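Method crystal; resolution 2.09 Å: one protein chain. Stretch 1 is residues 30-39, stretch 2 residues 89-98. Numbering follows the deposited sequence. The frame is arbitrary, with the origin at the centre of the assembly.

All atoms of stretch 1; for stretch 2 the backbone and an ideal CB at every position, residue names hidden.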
ATOM      1  N   ASN B  30      -4.324  -4.329   3.145  1.00 27.30           N
ATOM      2  CA  ASN B  30      -4.513  -4.444   4.585  1.00 28.50           C
ATOM      3  C   ASN B  30      -3.877  -3.258   5.293  1.00 28.85           C
ATOM      4  O   ASN B  30      -2.822  -2.773   4.884  1.00 29.34           O
ATOM      5  CB  ASN B  30      -3.937  -5.761   5.104  1.00 29.28           C
ATOM      6  CG  ASN B  30      -2.460  -5.912   4.804  1.00 29.44           C
ATOM      7  OD1 ASN B  30      -1.611  -5.634   5.650  1.00 31.24           O
ATOM      8  ND2 ASN B  30      -2.145  -6.356   3.592  1.00 27.36           N
ATOM      9  N   GLN B  31      -4.521  -2.780   6.350  1.00 29.03           N
ATOM     10  CA  GLN B  31      -4.074  -1.555   6.995  1.00 28.34           C
ATOM     11  C   GLN B  31      -4.325  -1.546   8.497  1.00 29.50           C
ATOM     12  O   GLN B  31      -5.122  -2.333   9.009  1.00 31.54           O
ATOM     13  CB  GLN B  31      -4.764  -0.353   6.356  1.00 29.20           C
ATOM     14  CG  GLN B  31      -6.275  -0.368   6.479  1.00 29.74           C
ATOM     15  CD  GLN B  31      -6.923   0.731   5.669  1.00 30.46           C
ATOM     16  OE1 GLN B  31      -7.122   1.842   6.157  1.00 29.62           O
ATOM     17  NE2 GLN B  31      -7.249   0.428   4.417  1.00 31.41           N
ATOM     18  N   LEU B  32      -3.637  -0.637   9.184  1.00 27.22           N
ATOM     19  CA  LEU B  32      -3.760  -0.468  10.628  1.00 26.50           C
ATOM     20  C   LEU B  32      -5.216  -0.420  11.073  1.00 26.06           C
ATOM     21  O   LEU B  32      -5.967   0.478  10.688  1.00 29.15           O
ATOM     22  CB  LEU B  32      -3.032   0.800  11.073  1.00 25.62           C
ATOM     23  CG  LEU B  32      -2.978   1.071  12.576  1.00 25.32           C
ATOM     24  CD1 LEU B  32      -2.205  -0.031  13.283  1.00 27.48           C
ATOM     25  CD2 LEU B  32      -2.359   2.433  12.849  1.00 24.82           C
ATOM     26  N   ASP B  33      -5.604  -1.407  11.871  1.00 23.77           N
ATOM     27  CA  ASP B  33      -6.969  -1.523  12.370  1.00 26.00           C
ATOM     28  C   ASP B  33      -7.103  -0.852  13.736  1.00 28.81           C
ATOM     29  O   ASP B  33      -6.508  -1.308  14.710  1.00 30.32           O
ATOM     30  CB  ASP B  33      -7.364  -3.001  12.459  1.00 27.53           C
ATOM     31  CG  ASP B  33      -8.848  -3.208  12.700  1.00 28.79           C
ATOM     32  OD1 ASP B  33      -9.557  -2.238  13.032  1.00 28.95           O
ATOM     33  OD2 ASP B  33      -9.306  -4.361  12.567  1.00 32.27           O
ATOM     34  N   PRO B  34      -7.893   0.232  13.814  1.00 30.40           N
ATOM     35  CA  PRO B  34      -8.115   0.926  15.089  1.00 30.55           C
ATOM     36  C   PRO B  34      -8.831   0.054  16.120  1.00 31.23           C
ATOM     37  O   PRO B  34      -8.833   0.386  17.302  1.00 31.08           O
ATOM     38  CB  PRO B  34      -8.986   2.123  14.690  1.00 29.66           C
ATOM     39  CG  PRO B  34      -9.627   1.721  13.407  1.00 29.45           C
ATOM     40  CD  PRO B  34      -8.603   0.888  12.703  1.00 29.08           C
ATOM     41  N   LEU B  35      -9.428  -1.046  15.673  1.00 31.92           N
ATOM     42  CA  LEU B  35     -10.097  -1.974  16.576  1.00 30.52           C
ATOM     43  C   LEU B  35      -9.200  -3.166  16.886  1.00 31.82           C
ATOM     44  O   LEU B  35      -9.541  -4.016  17.710  1.00 34.22           O
ATOM     45  CB  LEU B  35     -11.416  -2.449  15.972  1.00 26.81           C
ATOM     46  CG  LEU B  35     -12.344  -1.346  15.462  1.00 26.15           C
ATOM     47  CD1 LEU B  35     -13.634  -1.950  14.942  1.00 26.97           C
ATOM     48  CD2 LEU B  35     -12.623  -0.322  16.553  1.00 25.82           C
ATOM     49  N   GLY B  36      -8.052  -3.223  16.216  1.00 29.04           N
ATOM     50  CA  GLY B  36      -7.099  -4.298  16.416  1.00 28.88           C
ATOM     51  C   GLY B  36      -6.261  -4.080  17.660  1.00 32.15           C
ATOM     52  O   GLY B  36      -6.478  -3.119  18.399  1.00 32.72           O
ATOM     53  N   VAL B  37      -5.299  -4.969  17.894  1.00 32.79           N
ATOM     54  CA  VAL B  37      -4.452  -4.871  19.078  1.00 34.05           C
ATOM     55  C   VAL B  37      -2.994  -4.588  18.726  1.00 35.95           C
ATOM     56  O   VAL B  37      -2.534  -4.887  17.619  1.00 37.49           O
ATOM     57  CB  VAL B  37      -4.516  -6.156  19.925  1.00 31.97           C
ATOM     58  CG1 VAL B  37      -5.944  -6.434  20.347  1.00 30.11           C
ATOM     59  CG2 VAL B  37      -3.950  -7.333  19.150  1.00 31.69           C
ATOM     60  N   GLN B  38      -2.275  -4.003  19.679  1.00 43.24           N
ATOM     61  CA  GLN B  38      -0.860  -3.713  19.509  1.00 35.90           C
ATOM     62  C   GLN B  38      -0.033  -4.365  20.608  1.00 46.89           C
ATOM     63  O   GLN B  38      -0.399  -4.322  21.782  1.00 48.84           O
ATOM     64  CB  GLN B  38      -0.613  -2.204  19.505  1.00 38.81           C
ATOM     65  CG  GLN B  38       0.856  -1.838  19.415  1.00 36.90           C
ATOM     66  CD  GLN B  38       1.101  -0.355  19.560  1.00 39.97           C
ATOM     67  OE1 GLN B  38       1.619   0.103  20.578  1.00 45.11           O
ATOM     68  NE2 GLN B  38       0.735   0.407  18.539  1.00 39.96           N
ATOM     69  N   HIS B  39       1.084  -4.973  20.220  1.00 47.31           N
ATOM     70  CA  HIS B  39       2.007  -5.554  21.185  1.00 47.25           C
ATOM     71  C   HIS B  39       3.390  -4.927  21.052  1.00 50.10           C
ATOM     72  O   HIS B  39       4.062  -5.090  20.034  1.00 46.91           O
ATOM     73  CB  HIS B  39       2.095  -7.072  21.009  1.00 42.82           C
ATOM     74  CG  HIS B  39       0.803  -7.785  21.266  1.00 43.64           C
ATOM     75  ND1 HIS B  39       0.193  -7.798  22.501  1.00 46.96           N
ATOM     76  CD2 HIS B  39       0.009  -8.512  20.445  1.00 42.55           C
ATOM     77  CE1 HIS B  39      -0.926  -8.500  22.429  1.00 45.85           C
ATOM     78  NE2 HIS B  39      -1.060  -8.944  21.194  1.00 43.25           N
ATOM     79  N   UNK B  89      -9.502   9.382   8.097  1.00 34.99           N
ATOM     80  CA  UNK B  89      -9.376   8.610   9.330  1.00 35.92           C
ATOM     81  C   UNK B  89      -8.121   7.754   9.310  1.00 34.12           C
ATOM     82  O   UNK B  89      -7.450   7.590  10.330  1.00 36.34           O
ATOM     83  CB  UNK B  89     -10.609   7.729   9.540  1.00 35.92           C
ATOM     84  N   UNK B  90      -7.816   7.212   8.137  1.00 30.32           N
ATOM     85  CA  UNK B  90      -6.623   6.400   7.943  1.00 27.77           C
ATOM     86  C   UNK B  90      -5.357   7.162   8.324  1.00 29.88           C
ATOM     87  O   UNK B  90      -4.554   6.686   9.125  1.00 32.15           O
ATOM     88  CB  UNK B  90      -6.535   5.932   6.489  1.00 27.77           C
ATOM     89  N   UNK B  91      -5.193   8.350   7.752  1.00 30.17           N
ATOM     90  CA  UNK B  91      -4.019   9.173   8.012  1.00 31.98           C
ATOM     91  C   UNK B  91      -3.968   9.629   9.469  1.00 36.73           C
ATOM     92  O   UNK B  91      -2.903   9.653  10.082  1.00 40.15           O
ATOM     93  CB  UNK B  91      -4.009  10.387   7.081  1.00 31.98           C
ATOM     94  N   UNK B  92      -5.125   9.967  10.027  1.00 40.44           N
ATOM     95  CA  UNK B  92      -5.184  10.492  11.389  1.00 43.86           C
ATOM     96  C   UNK B  92      -4.837   9.451  12.455  1.00 38.16           C
ATOM     97  O   UNK B  92      -4.155   9.766  13.431  1.00 35.38           O
ATOM     98  CB  UNK B  92      -6.582  11.051  11.661  1.00 43.86           C
ATOM     99  N   UNK B  93      -5.305   8.220  12.270  1.00 35.66           N
ATOM    100  CA  UNK B  93      -5.017   7.157  13.230  1.00 32.73           C
ATOM    101  C   UNK B  93      -3.574   6.706  13.083  1.00 31.91           C
ATOM    102  O   UNK B  93      -2.984   6.169  14.018  1.00 31.42           O
ATOM    103  CB  UNK B  93      -5.969   5.975  13.038  1.00 32.73           C
ATOM    104  N   UNK B  94      -3.010   6.929  11.902  1.00 33.24           N
ATOM    105  CA  UNK B  94      -1.591   6.706  11.683  1.00 32.53           C
ATOM    106  C   UNK B  94      -0.784   7.741  12.458  1.00 34.82           C
ATOM    107  O   UNK B  94       0.214   7.413  13.095  1.00 36.33           O
ATOM    108  CB  UNK B  94      -1.255   6.763  10.191  1.00 32.53           C
ATOM    109  N   UNK B  95      -1.231   8.992  12.403  1.00 36.28           N
ATOM    110  CA  UNK B  95      -0.559  10.078  13.106  1.00 38.72           C
ATOM    111  C   UNK B  95      -0.609   9.871  14.614  1.00 40.00           C
ATOM    112  O   UNK B  95       0.319  10.245  15.332  1.00 42.20           O
ATOM    113  CB  UNK B  95      -1.191  11.422  12.738  1.00 38.72           C
ATOM    114  N   UNK B  96      -1.695   9.274  15.092  1.00 40.03           N
ATOM    115  CA  UNK B  96      -1.813   8.928  16.503  1.00 39.67           C
ATOM    116  C   UNK B  96      -0.936   7.731  16.841  1.00 36.26           C
ATOM    117  O   UNK B  96      -0.355   7.656  17.923  1.00 37.72           O
ATOM    118  CB  UNK B  96      -3.271   8.634  16.863  1.00 39.67           C
ATOM    119  N   UNK B  97      -0.847   6.794  15.904  1.00 32.78           N
ATOM    120  CA  UNK B  97       0.028   5.644  16.060  1.00 32.03           C
ATOM    121  C   UNK B  97       1.472   6.105  16.185  1.00 36.45           C
ATOM    122  O   UNK B  97       2.220   5.618  17.033  1.00 37.68           O
ATOM    123  CB  UNK B  97      -0.129   4.678  14.884  1.00 32.03           C
ATOM    124  N   UNK B  98       1.850   7.059  15.338  1.00 38.27           N
ATOM    125  CA  UNK B  98       3.195   7.620  15.345  1.00 39.11           C
ATOM    126  C   UNK B  98       3.453   8.409  16.622  1.00 43.80           C
ATOM    127  O   UNK B  98       4.495   8.250  17.257  1.00 48.40           O
ATOM    128  CB  UNK B  98       3.406   8.514  14.121  1.00 39.11           C
TER

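Stretch 2 is helical throughout, with phi/psi values near -65/-40, and its N-to-C direction makes an angle of 50° with that of strand 30-32.

At position 89 the ideal CB has nothing of stretch 1 within 5.5 Å. Stretch 1 sets no requirement, and the deposited Arg89 does not touch it.

Position 90 points its CB sideways, 4.1 Å from Gln31 OE1. A small side chain, apolar or polar, would fit beside this amide. The residue is Thr90, with chi1 in m, and its OG1 lies 3.3 Å from Gln31 OE1.

Positions 91 and 92 are out of reach of stretch 1, which would accept almost any helix-compatible residue there. They are Val91 and Glu92.

Position 93 points toward stretch 1, its ideal CB 5.1 Å from Leu32 CD2 and 5.2 Å from Pro34 CB. Apolar surface lies close by, but the carbonyl of Leu32 is also within range of a longer chain. Leucine or methionine would suit the former; lysine, arginine or glutamine could use both. The deposited Arg93 does so. Its CD packs 3.7 Å from Leu32 O, and Pro34 CG lies over one face of the guanidinium, 3.4 Å from Arg93 NE. Water 1 joins the two stretches, donating to Leu32 O at 2.6 Å and accepting from Arg93 NH1 at 3.0 Å.

The CB of position 94 points sideways, 5.2 Å from Leu32 CD2, so a side chain of many sizes could leave past the leucine. In Tyr94, chi1 is t and the ring itself contributes little; the closest approach is from the backbone, Tyr94 CA to Leu32 CD2 at 4.5 Å.

Positions 95 and 96 have no stretch 1 atom within 5.5 Å of their ideal CB, and polar residues are readily accommodated. Asp95 is out of reach, while the side chain of Glu96 starts sideways and its end leads away.

The CA-to-CB bond at position 97 points toward stretch 1, and its ideal CB is 3.8 Å from Leu32 CD2, with Gln38 farther along. Leucine, methionine or an aromatic residue would suit the apolar contact. It is Trp97, whose CB packs against Leu32 CD2 at 3.8 Å. Its NE1 comes within 3.4 Å of Gln38 NE2, but both are donors and no hydrogen bond forms. Water 2 instead links the residues, accepting from Gln38 NE2 at 3.2 Å and donating to Trp97 O at 2.9 Å.

Position 98 is again out of reach, and stretch 1 places no demand on it; it is Val98.

Stretch 2 89-98: RTVERYDEWV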
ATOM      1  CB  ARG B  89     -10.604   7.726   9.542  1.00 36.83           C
ATOM      2  CG  ARG B  89     -11.879   8.492   9.821  1.00 40.85           C
ATOM      3  CD  ARG B  89     -12.929   7.574  10.409  1.00 44.69           C
ATOM      4  NE  ARG B  89     -13.884   8.290  11.248  1.00 51.74           N
ATOM      5  CZ  ARG B  89     -14.301   7.861  12.436  1.00 54.33           C
ATOM      6  NH1 ARG B  89     -13.842   6.717  12.930  1.00 52.48           N
ATOM      7  NH2 ARG B  89     -15.174   8.576  13.132  1.00 57.17           N
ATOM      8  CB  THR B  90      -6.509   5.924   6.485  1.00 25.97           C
ATOM      9  OG1 THR B  90      -7.610   5.058   6.184  1.00 26.24           O
ATOM     10  CG2 THR B  90      -5.210   5.178   6.265  1.00 23.39           C
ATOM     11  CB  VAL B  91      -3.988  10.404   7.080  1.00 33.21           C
ATOM     12  CG1 VAL B  91      -2.919  11.395   7.515  1.00 35.09           C
ATOM     13  CG2 VAL B  91      -3.767   9.969   5.638  1.00 30.81           C
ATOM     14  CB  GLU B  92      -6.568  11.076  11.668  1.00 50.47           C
ATOM     15  CG  GLU B  92      -6.871  12.329  10.869  1.00 58.88           C
ATOM     16  CD  GLU B  92      -8.048  13.100  11.428  1.00 67.40           C
ATOM     17  OE1 GLU B  92      -8.450  12.816  12.576  1.00 68.64           O
ATOM     18  OE2 GLU B  92      -8.566  13.993  10.722  1.00 73.32           O
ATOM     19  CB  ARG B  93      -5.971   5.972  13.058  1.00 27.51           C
ATOM     20  CG  ARG B  93      -5.756   5.159  11.804  1.00 24.96           C
ATOM     21  CD  ARG B  93      -6.625   3.916  11.815  1.00 21.35           C
ATOM     22  NE  ARG B  93      -8.048   4.235  11.765  1.00 21.67           N
ATOM     23  CZ  ARG B  93      -8.810   4.101  10.684  1.00 21.07           C
ATOM     24  NH1 ARG B  93      -8.294   3.646   9.552  1.00 20.07           N
ATOM     25  NH2 ARG B  93     -10.094   4.418  10.735  1.00 21.68           N
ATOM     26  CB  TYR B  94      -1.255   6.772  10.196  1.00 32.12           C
ATOM     27  CG  TYR B  94       0.226   6.838   9.908  1.00 34.62           C
ATOM     28  CD1 TYR B  94       1.038   5.724  10.086  1.00 35.28           C
ATOM     29  CD2 TYR B  94       0.814   8.013   9.453  1.00 36.06           C
ATOM     30  CE1 TYR B  94       2.395   5.779   9.821  1.00 35.07           C
ATOM     31  CE2 TYR B  94       2.170   8.077   9.185  1.00 35.98           C
ATOM     32  CZ  TYR B  94       2.956   6.958   9.369  1.00 35.93           C
ATOM     33  OH  TYR B  94       4.307   7.015   9.103  1.00 36.81           O
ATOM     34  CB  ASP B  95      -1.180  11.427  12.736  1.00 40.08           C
ATOM     35  CG  ASP B  95      -0.900  11.823  11.298  1.00 40.28           C
ATOM     36  OD1 ASP B  95       0.129  11.383  10.744  1.00 39.55           O
ATOM     37  OD2 ASP B  95      -1.707  12.584  10.723  1.00 41.95           O
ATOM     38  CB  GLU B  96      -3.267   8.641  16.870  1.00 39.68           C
ATOM     39  CG  GLU B  96      -4.125   9.884  16.928  1.00 44.48           C
ATOM     40  CD  GLU B  96      -3.571  10.915  17.891  1.00 49.90           C
ATOM     41  OE1 GLU B  96      -3.024  10.517  18.944  1.00 50.10           O
ATOM     42  OE2 GLU B  96      -3.677  12.124  17.593  1.00 53.84           O
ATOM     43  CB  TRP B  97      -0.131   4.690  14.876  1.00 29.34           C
ATOM     44  CG  TRP B  97       0.764   3.500  14.938  1.00 29.47           C
ATOM     45  CD1 TRP B  97       0.491   2.302  15.529  1.00 29.25           C
ATOM     46  CD2 TRP B  97       2.079   3.385  14.383  1.00 29.69           C
ATOM     47  NE1 TRP B  97       1.557   1.446  15.378  1.00 28.91           N
ATOM     48  CE2 TRP B  97       2.545   2.088  14.678  1.00 29.03           C
ATOM     49  CE3 TRP B  97       2.910   4.253  13.665  1.00 31.63           C
ATOM     50  CZ2 TRP B  97       3.804   1.638  14.280  1.00 31.20           C
ATOM     51  CZ3 TRP B  97       4.161   3.804  13.273  1.00 32.22           C
ATOM     52  CH2 TRP B  97       4.595   2.510  13.580  1.00 31.92           C
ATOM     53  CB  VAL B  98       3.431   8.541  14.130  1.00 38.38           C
ATOM     54  CG1 VAL B  98       4.760   9.273  14.264  1.00 40.57           C
ATOM     55  CG2 VAL B  98       3.385   7.745  12.836  1.00 34.90           C
TER
HETATM   56  O   HOH W   1      -5.675   2.352   8.861  1.00 19.20           O
HETATM   57  O   HOH W   2       1.502   3.509  18.933  1.00 36.65           O
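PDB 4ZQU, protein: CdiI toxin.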